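Local structure of ribosomal-protein-S5-alanine N-acetyltransferase (Vibrio fischeri, 3IGR) at residues 11-14 with 18-21; 56-61 with 67-72. The protein probably transfers the acetyl group of acetyl-CoA to the N-terminal alanine of ribosomal protein uS5, as a RimJ-type member of the GNAT acetyltransferase family. One frame throughout, in Å; residues are numbered along the deposited sequence.

Contact 1. Residues 11-14 with 18-21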
ATOM      1  N   GLN A  11      -5.345  11.399 -14.332  1.00 10.88           N
ATOM      2  CA  GLN A  11      -6.196  12.323 -13.581  1.00 11.19           C
ATOM      3  C   GLN A  11      -7.514  11.629 -13.236  1.00 10.67           C
ATOM      4  O   GLN A  11      -8.135  11.021 -14.106  1.00 10.31           O
ATOM      5  CB  GLN A  11      -6.498  13.581 -14.403  1.00 11.60           C
ATOM      6  CG  GLN A  11      -7.506  14.514 -13.720  1.00 13.51           C
ATOM      7  CD  GLN A  11      -7.846  15.740 -14.539  1.00 16.74           C
ATOM      8  OE1 GLN A  11      -7.528  15.821 -15.729  1.00 17.74           O
ATOM      9  NE2 GLN A  11      -8.506  16.706 -13.905  1.00 17.21           N
ATOM     10  N   VAL A  12      -7.908  11.704 -11.966  1.00 10.08           N
ATOM     11  CA  VAL A  12      -9.194  11.192 -11.498  1.00  9.33           C
ATOM     12  C   VAL A  12     -10.025  12.421 -11.175  1.00  9.73           C
ATOM     13  O   VAL A  12      -9.612  13.279 -10.384  1.00 10.04           O
ATOM     14  CB  VAL A  12      -9.059  10.307 -10.232  1.00  9.76           C
ATOM     15  CG1 VAL A  12     -10.402   9.641  -9.877  1.00  7.86           C
ATOM     16  CG2 VAL A  12      -7.983   9.250 -10.431  1.00  8.28           C
ATOM     17  N   ARG A  13     -11.187  12.520 -11.808  1.00  9.33           N
ATOM     18  CA  ARG A  13     -12.021  13.698 -11.671  1.00  8.81           C
ATOM     19  C   ARG A  13     -13.450  13.282 -11.887  1.00  8.41           C
ATOM     20  O   ARG A  13     -13.710  12.173 -12.350  1.00  8.66           O
ATOM     21  CB  ARG A  13     -11.612  14.794 -12.674  1.00  8.81           C
ATOM     22  CG  ARG A  13     -11.699  14.397 -14.150  1.00  9.04           C
ATOM     23  CD  ARG A  13     -11.815  15.641 -15.025  1.00  9.22           C
ATOM     24  NE  ARG A  13     -11.732  15.358 -16.459  1.00  9.38           N
ATOM     25  CZ  ARG A  13     -12.733  14.887 -17.204  1.00  9.92           C
ATOM     26  NH1 ARG A  13     -13.925  14.619 -16.665  1.00  7.28           N
ATOM     27  NH2 ARG A  13     -12.540  14.679 -18.498  1.00  9.28           N
ATOM     28  N   LEU A  14     -14.379  14.164 -11.539  1.00  8.01           N
ATOM     29  CA  LEU A  14     -15.792  13.890 -11.799  1.00  7.56           C
ATOM     30  C   LEU A  14     -16.052  13.947 -13.299  1.00  7.41           C
ATOM     31  O   LEU A  14     -15.466  14.760 -14.008  1.00  6.80           O
ATOM     32  CB  LEU A  14     -16.689  14.867 -11.036  1.00  7.09           C
ATOM     33  CG  LEU A  14     -16.764  14.650  -9.518  1.00  6.28           C
ATOM     34  CD1 LEU A  14     -17.566  15.769  -8.835  1.00  5.69           C
ATOM     35  CD2 LEU A  14     -17.372  13.285  -9.173  1.00  6.11           C
ATOM     36  N   SER A  18     -19.177  17.053 -21.323  1.00 10.39           N
ATOM     37  CA  SER A  18     -18.248  16.970 -22.462  1.00 10.28           C
ATOM     38  C   SER A  18     -17.606  15.591 -22.674  1.00 10.18           C
ATOM     39  O   SER A  18     -17.016  15.340 -23.729  1.00  9.63           O
ATOM     40  CB  SER A  18     -17.158  18.045 -22.344  1.00 10.31           C
ATOM     41  OG  SER A  18     -16.599  18.066 -21.031  1.00 10.80           O
ATOM     42  N   ASP A  19     -17.712  14.713 -21.673  1.00 10.26           N
ATOM     43  CA  ASP A  19     -17.156  13.351 -21.734  1.00 10.67           C
ATOM     44  C   ASP A  19     -18.018  12.306 -22.469  1.00 11.23           C
ATOM     45  O   ASP A  19     -17.686  11.111 -22.463  1.00 11.59           O
ATOM     46  CB  ASP A  19     -16.887  12.820 -20.324  1.00 10.33           C
ATOM     47  CG  ASP A  19     -15.761  13.534 -19.624  1.00 10.34           C
ATOM     48  OD1 ASP A  19     -14.767  13.906 -20.288  1.00 11.18           O
ATOM     49  OD2 ASP A  19     -15.861  13.709 -18.390  1.00  9.34           O
ATOM     50  N   ALA A  20     -19.120  12.739 -23.084  1.00 11.49           N
ATOM     51  CA  ALA A  20     -20.112  11.808 -23.643  1.00 11.52           C
ATOM     52  C   ALA A  20     -19.502  10.787 -24.597  1.00 11.46           C
ATOM     53  O   ALA A  20     -19.790   9.596 -24.496  1.00 10.67           O
ATOM     54  CB  ALA A  20     -21.262  12.573 -24.324  1.00 11.49           C
ATOM     55  N   VAL A  21     -18.643  11.260 -25.503  1.00 11.62           N
ATOM     56  CA  VAL A  21     -18.028  10.405 -26.519  1.00 11.87           C
ATOM     57  C   VAL A  21     -16.969   9.498 -25.906  1.00 12.00           C
ATOM     58  O   VAL A  21     -16.944   8.296 -26.157  1.00 12.22           O
ATOM     59  CB  VAL A  21     -17.420  11.241 -27.682  1.00 11.98           C
ATOM     60  CG1 VAL A  21     -16.621  10.362 -28.635  1.00 11.77           C
ATOM     61  CG2 VAL A  21     -18.518  11.969 -28.434  1.00 11.71           C
TER

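Contact 2. Residues 56-61 with 67-72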
ATOM      1  N   LEU A  56     -26.675  14.068 -18.056  1.00  8.56           N
ATOM      2  CA  LEU A  56     -27.613  15.075 -17.563  1.00  8.68           C
ATOM      3  C   LEU A  56     -28.192  14.680 -16.199  1.00  8.80           C
ATOM      4  O   LEU A  56     -28.349  15.527 -15.316  1.00  9.10           O
ATOM      5  CB  LEU A  56     -28.703  15.368 -18.602  1.00  8.85           C
ATOM      6  CG  LEU A  56     -28.396  16.386 -19.720  1.00  9.05           C
ATOM      7  CD1 LEU A  56     -26.897  16.514 -20.072  1.00 10.21           C
ATOM      8  CD2 LEU A  56     -29.200  16.057 -20.955  1.00  8.38           C
ATOM      9  N   GLN A  57     -28.454  13.387 -16.012  1.00  8.68           N
ATOM     10  CA  GLN A  57     -28.893  12.871 -14.718  1.00  8.62           C
ATOM     11  C   GLN A  57     -27.781  12.899 -13.657  1.00  8.54           C
ATOM     12  O   GLN A  57     -28.015  13.312 -12.521  1.00  8.28           O
ATOM     13  CB  GLN A  57     -29.474  11.458 -14.863  1.00  8.87           C
ATOM     14  CG  GLN A  57     -30.950  11.444 -15.228  1.00  9.90           C
ATOM     15  CD  GLN A  57     -31.442  10.074 -15.647  1.00 11.13           C
ATOM     16  OE1 GLN A  57     -31.072   9.570 -16.706  1.00 12.13           O
ATOM     17  NE2 GLN A  57     -32.300   9.473 -14.826  1.00 10.66           N
ATOM     18  N   LEU A  58     -26.580  12.468 -14.041  1.00  8.34           N
ATOM     19  CA  LEU A  58     -25.422  12.457 -13.141  1.00  8.07           C
ATOM     20  C   LEU A  58     -24.993  13.850 -12.696  1.00  8.15           C
ATOM     21  O   LEU A  58     -24.771  14.079 -11.509  1.00  8.17           O
ATOM     22  CB  LEU A  58     -24.240  11.743 -13.788  1.00  7.71           C
ATOM     23  CG  LEU A  58     -24.301  10.229 -13.889  1.00  7.32           C
ATOM     24  CD1 LEU A  58     -23.140   9.780 -14.726  1.00  7.06           C
ATOM     25  CD2 LEU A  58     -24.278   9.555 -12.520  1.00  6.44           C
ATOM     26  N   VAL A  59     -24.874  14.769 -13.650  1.00  8.58           N
ATOM     27  CA  VAL A  59     -24.564  16.163 -13.355  1.00  8.99           C
ATOM     28  C   VAL A  59     -25.520  16.680 -12.280  1.00  9.26           C
ATOM     29  O   VAL A  59     -25.115  17.434 -11.384  1.00  9.59           O
ATOM     30  CB  VAL A  59     -24.603  17.029 -14.644  1.00  9.27           C
ATOM     31  CG1 VAL A  59     -24.803  18.519 -14.343  1.00  9.45           C
ATOM     32  CG2 VAL A  59     -23.336  16.805 -15.459  1.00  9.24           C
ATOM     33  N   GLU A  60     -26.772  16.228 -12.353  1.00  9.25           N
ATOM     34  CA  GLU A  60     -27.811  16.643 -11.416  1.00  9.31           C
ATOM     35  C   GLU A  60     -27.587  16.026 -10.033  1.00  9.37           C
ATOM     36  O   GLU A  60     -27.719  16.703  -9.009  1.00  9.18           O
ATOM     37  CB  GLU A  60     -29.195  16.298 -11.982  1.00  9.44           C
ATOM     38  CG  GLU A  60     -30.359  17.099 -11.397  1.00  8.97           C
ATOM     39  CD  GLU A  60     -30.041  18.668 -11.328  1.00  7.93           C
ATOM     40  OE1 GLU A  60     -29.887  19.263 -12.542  1.00  6.97           O
ATOM     41  OE2 GLU A  60     -30.065  19.425 -10.194  1.00  7.87           O
ATOM     42  N   LEU A  61     -27.220  14.746 -10.010  1.00  9.55           N
ATOM     43  CA  LEU A  61     -26.922  14.065  -8.768  1.00  9.55           C
ATOM     44  C   LEU A  61     -25.689  14.673  -8.088  1.00  9.79           C
ATOM     45  O   LEU A  61     -25.677  14.818  -6.863  1.00  9.50           O
ATOM     46  CB  LEU A  61     -26.765  12.557  -9.001  1.00  9.52           C
ATOM     47  CG  LEU A  61     -27.984  11.793  -9.546  1.00  9.86           C
ATOM     48  CD1 LEU A  61     -27.581  10.429 -10.097  1.00  8.51           C
ATOM     49  CD2 LEU A  61     -29.103  11.641  -8.510  1.00  9.61           C
ATOM     50  N   ALA A  67     -24.617  11.563  -5.771  1.00 13.41           N
ATOM     51  CA  ALA A  67     -23.841  10.548  -6.482  1.00 13.39           C
ATOM     52  C   ALA A  67     -22.576  11.170  -7.056  1.00 12.84           C
ATOM     53  O   ALA A  67     -22.549  12.355  -7.369  1.00 12.46           O
ATOM     54  CB  ALA A  67     -24.668   9.907  -7.605  1.00 13.63           C
ATOM     55  N   PHE A  68     -21.533  10.368  -7.185  1.00 11.98           N
ATOM     56  CA  PHE A  68     -20.228  10.878  -7.607  1.00 12.44           C
ATOM     57  C   PHE A  68     -19.637   9.843  -8.553  1.00 12.99           C
ATOM     58  O   PHE A  68     -19.219   8.744  -8.142  1.00 13.27           O
ATOM     59  CB  PHE A  68     -19.328  11.150  -6.386  1.00 12.32           C
ATOM     60  CG  PHE A  68     -19.967  12.072  -5.364  1.00 12.50           C
ATOM     61  CD1 PHE A  68     -19.894  13.461  -5.508  1.00 13.23           C
ATOM     62  CD2 PHE A  68     -20.684  11.560  -4.293  1.00 11.97           C
ATOM     63  CE1 PHE A  68     -20.504  14.310  -4.589  1.00 12.92           C
ATOM     64  CE2 PHE A  68     -21.306  12.409  -3.362  1.00 12.29           C
ATOM     65  CZ  PHE A  68     -21.218  13.775  -3.513  1.00 12.18           C
ATOM     66  N   TYR A  69     -19.679  10.162  -9.839  1.00 12.04           N
ATOM     67  CA  TYR A  69     -19.201   9.231 -10.833  1.00 12.38           C
ATOM     68  C   TYR A  69     -17.865   9.772 -11.315  1.00 12.37           C
ATOM     69  O   TYR A  69     -17.826  10.801 -11.983  1.00 12.16           O
ATOM     70  CB  TYR A  69     -20.214   9.107 -11.974  1.00 12.18           C
ATOM     71  CG  TYR A  69     -19.948   7.953 -12.903  1.00 12.85           C
ATOM     72  CD1 TYR A  69     -20.808   6.860 -12.939  1.00 11.61           C
ATOM     73  CD2 TYR A  69     -18.821   7.947 -13.744  1.00 12.31           C
ATOM     74  CE1 TYR A  69     -20.568   5.792 -13.792  1.00 12.38           C
ATOM     75  CE2 TYR A  69     -18.573   6.885 -14.599  1.00 13.23           C
ATOM     76  CZ  TYR A  69     -19.459   5.813 -14.626  1.00 13.03           C
ATOM     77  OH  TYR A  69     -19.224   4.748 -15.467  1.00 13.64           O
ATOM     78  N   PHE A  70     -16.776   9.112 -10.930  1.00 12.34           N
ATOM     79  CA  PHE A  70     -15.441   9.543 -11.341  1.00 12.73           C
ATOM     80  C   PHE A  70     -14.943   8.789 -12.564  1.00 12.81           C
ATOM     81  O   PHE A  70     -15.226   7.596 -12.726  1.00 12.96           O
ATOM     82  CB  PHE A  70     -14.428   9.295 -10.239  1.00 12.78           C
ATOM     83  CG  PHE A  70     -14.586  10.176  -9.034  1.00 13.53           C
ATOM     84  CD1 PHE A  70     -13.859  11.368  -8.932  1.00 12.25           C
ATOM     85  CD2 PHE A  70     -15.415   9.783  -7.982  1.00 10.93           C
ATOM     86  CE1 PHE A  70     -13.971  12.176  -7.805  1.00 11.42           C
ATOM     87  CE2 PHE A  70     -15.556  10.589  -6.850  1.00 13.34           C
ATOM     88  CZ  PHE A  70     -14.823  11.785  -6.754  1.00 14.28           C
ATOM     89  N   VAL A  71     -14.171   9.475 -13.395  1.00 12.74           N
ATOM     90  CA  VAL A  71     -13.417   8.813 -14.474  1.00 12.71           C
ATOM     91  C   VAL A  71     -11.899   8.927 -14.238  1.00 12.75           C
ATOM     92  O   VAL A  71     -11.423   9.871 -13.588  1.00 12.46           O
ATOM     93  CB  VAL A  71     -13.778   9.347 -15.882  1.00 12.57           C
ATOM     94  CG1 VAL A  71     -15.210   8.922 -16.268  1.00 13.05           C
ATOM     95  CG2 VAL A  71     -13.601  10.869 -15.995  1.00 11.74           C
ATOM     96  N   VAL A  72     -11.160   7.938 -14.730  1.00 12.28           N
ATOM     97  CA  VAL A  72      -9.713   7.975 -14.702  1.00 12.46           C
ATOM     98  C   VAL A  72      -9.254   8.288 -16.136  1.00 12.64           C
ATOM     99  O   VAL A  72      -9.621   7.584 -17.082  1.00 12.97           O
ATOM    100  CB  VAL A  72      -9.100   6.641 -14.255  1.00 12.20           C
ATOM    101  CG1 VAL A  72      -7.569   6.772 -14.217  1.00 11.32           C
ATOM    102  CG2 VAL A  72      -9.654   6.196 -12.901  1.00 11.73           C
TER

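Contact 1. Residues 11-14 with 18-21
R13 brings the end of its guanidinium up against the carboxylate of D19, and this one pair carries the whole contact. The grip is end-on and two-pronged, one nitrogen to each oxygen. NH1 of R13 donates to OD2 of D19 at 2.7 Å, and NH2 of R13 donates to OD1 of D19 at 3.0 Å. Both bonds are nearly straight, and each oxygen offers its syn lone pair, the one on the side of its sister oxygen. The two flat groups are only 9° from coplanar, so the two hydrogen bonds and the two groups close a nearly planar ring.

The side chains come at each other from opposite directions. R13 starts with CG lodged between the backbone N and the carbonyl carbon (chi1 60°), then runs extended as far as NE, which carries the guanidinium across to the turn. A second bond, from R13 NH1 to L14 O at 3.1 Å and more bent, fixes the rotation of the group; L14 O lies in the guanidinium plane, while NH1 stands tilted from the plane of that carbonyl. On the acid side, OD2 also accepts from the backbone N of K16, so it has two donors. D19 is buried, and the pairing would be expected to favour its charged form.

D19 occupies the N-cap position of helix 20-29, yet its carboxylate makes no capping bond. What results is a planar, bidentate Arg-Asp salt bridge across a strand-to-helix connection of the GNAT domain, joining the end of strand 10-14 to the start of helix 20-29.

Contact 2. Residues 56-61 with 67-72
This is apolar helix-on-sheet packing, made where the last turns of helix 48-63 lie beside the start of strand 68-74, with no hydrogen bond crossing between 56-61 and 67-72. Two helix residues one turn apart, L58 and L61, meet two strand-side residues, Y69 and A67, whose side chains fall on the same side of the strand.

Nearest the connecting turn, CB of L61 sits 3.7 Å from CB of A67. CD1 of L61 closes in on CB of A67 at 3.9 Å, so that methyl is touched by both the root and one branch of the leucine. The backbones are close here too: the CA atoms of L61 and A67 are 5.2 Å apart.

A turn earlier, L58 points at the strand and lays both methyls against one side of the base of the tyrosine. Its CD1 and CD2 each lie 4.1 Å from CB of Y69, and CD1 also reaches the near end of the ring, approaching it obliquely. With CG of Y69 anti to its backbone N (chi1 -168°), the ring turns aside from L58 and the leucine meets its root; the Y69 side chain also touches T83 and S85 of strand 79-90.

F68 and F70 go to the other face of the sheet, toward helix 112-126, with the F68 ring edge-to-face to W123. The side chains of L58, L61, A67 and Y69 meet through carbon atoms, so this packing is non-directional, resting on van der Waals contact and probably on shielding of apolar surface, while H62, just beyond 56-61, supplies a directional bond from NE2 to the backbone N of Y69.

In the fold
Going from the N terminus, contact 1 comes first: strand 10-14 runs out, and a three-residue connection is closed where 18-21 leads into helix 20-29. The chain then passes through helices 31-34 and 48-63 before contact 2 closes the turn between 56-61 and 67-72. The two loops follow one another in series, neither enclosing nor crossing the other. They join in space, because strands 10-14 and 68-74 are antiparallel neighbours in the sheet: R13 O lies 2.9 Å from V71 N, a probable hydrogen bond, and L14 packs on F70. Through this pair of strands, the start of helix 20-29 and the end of helix 48-63 are both anchored to one sheet.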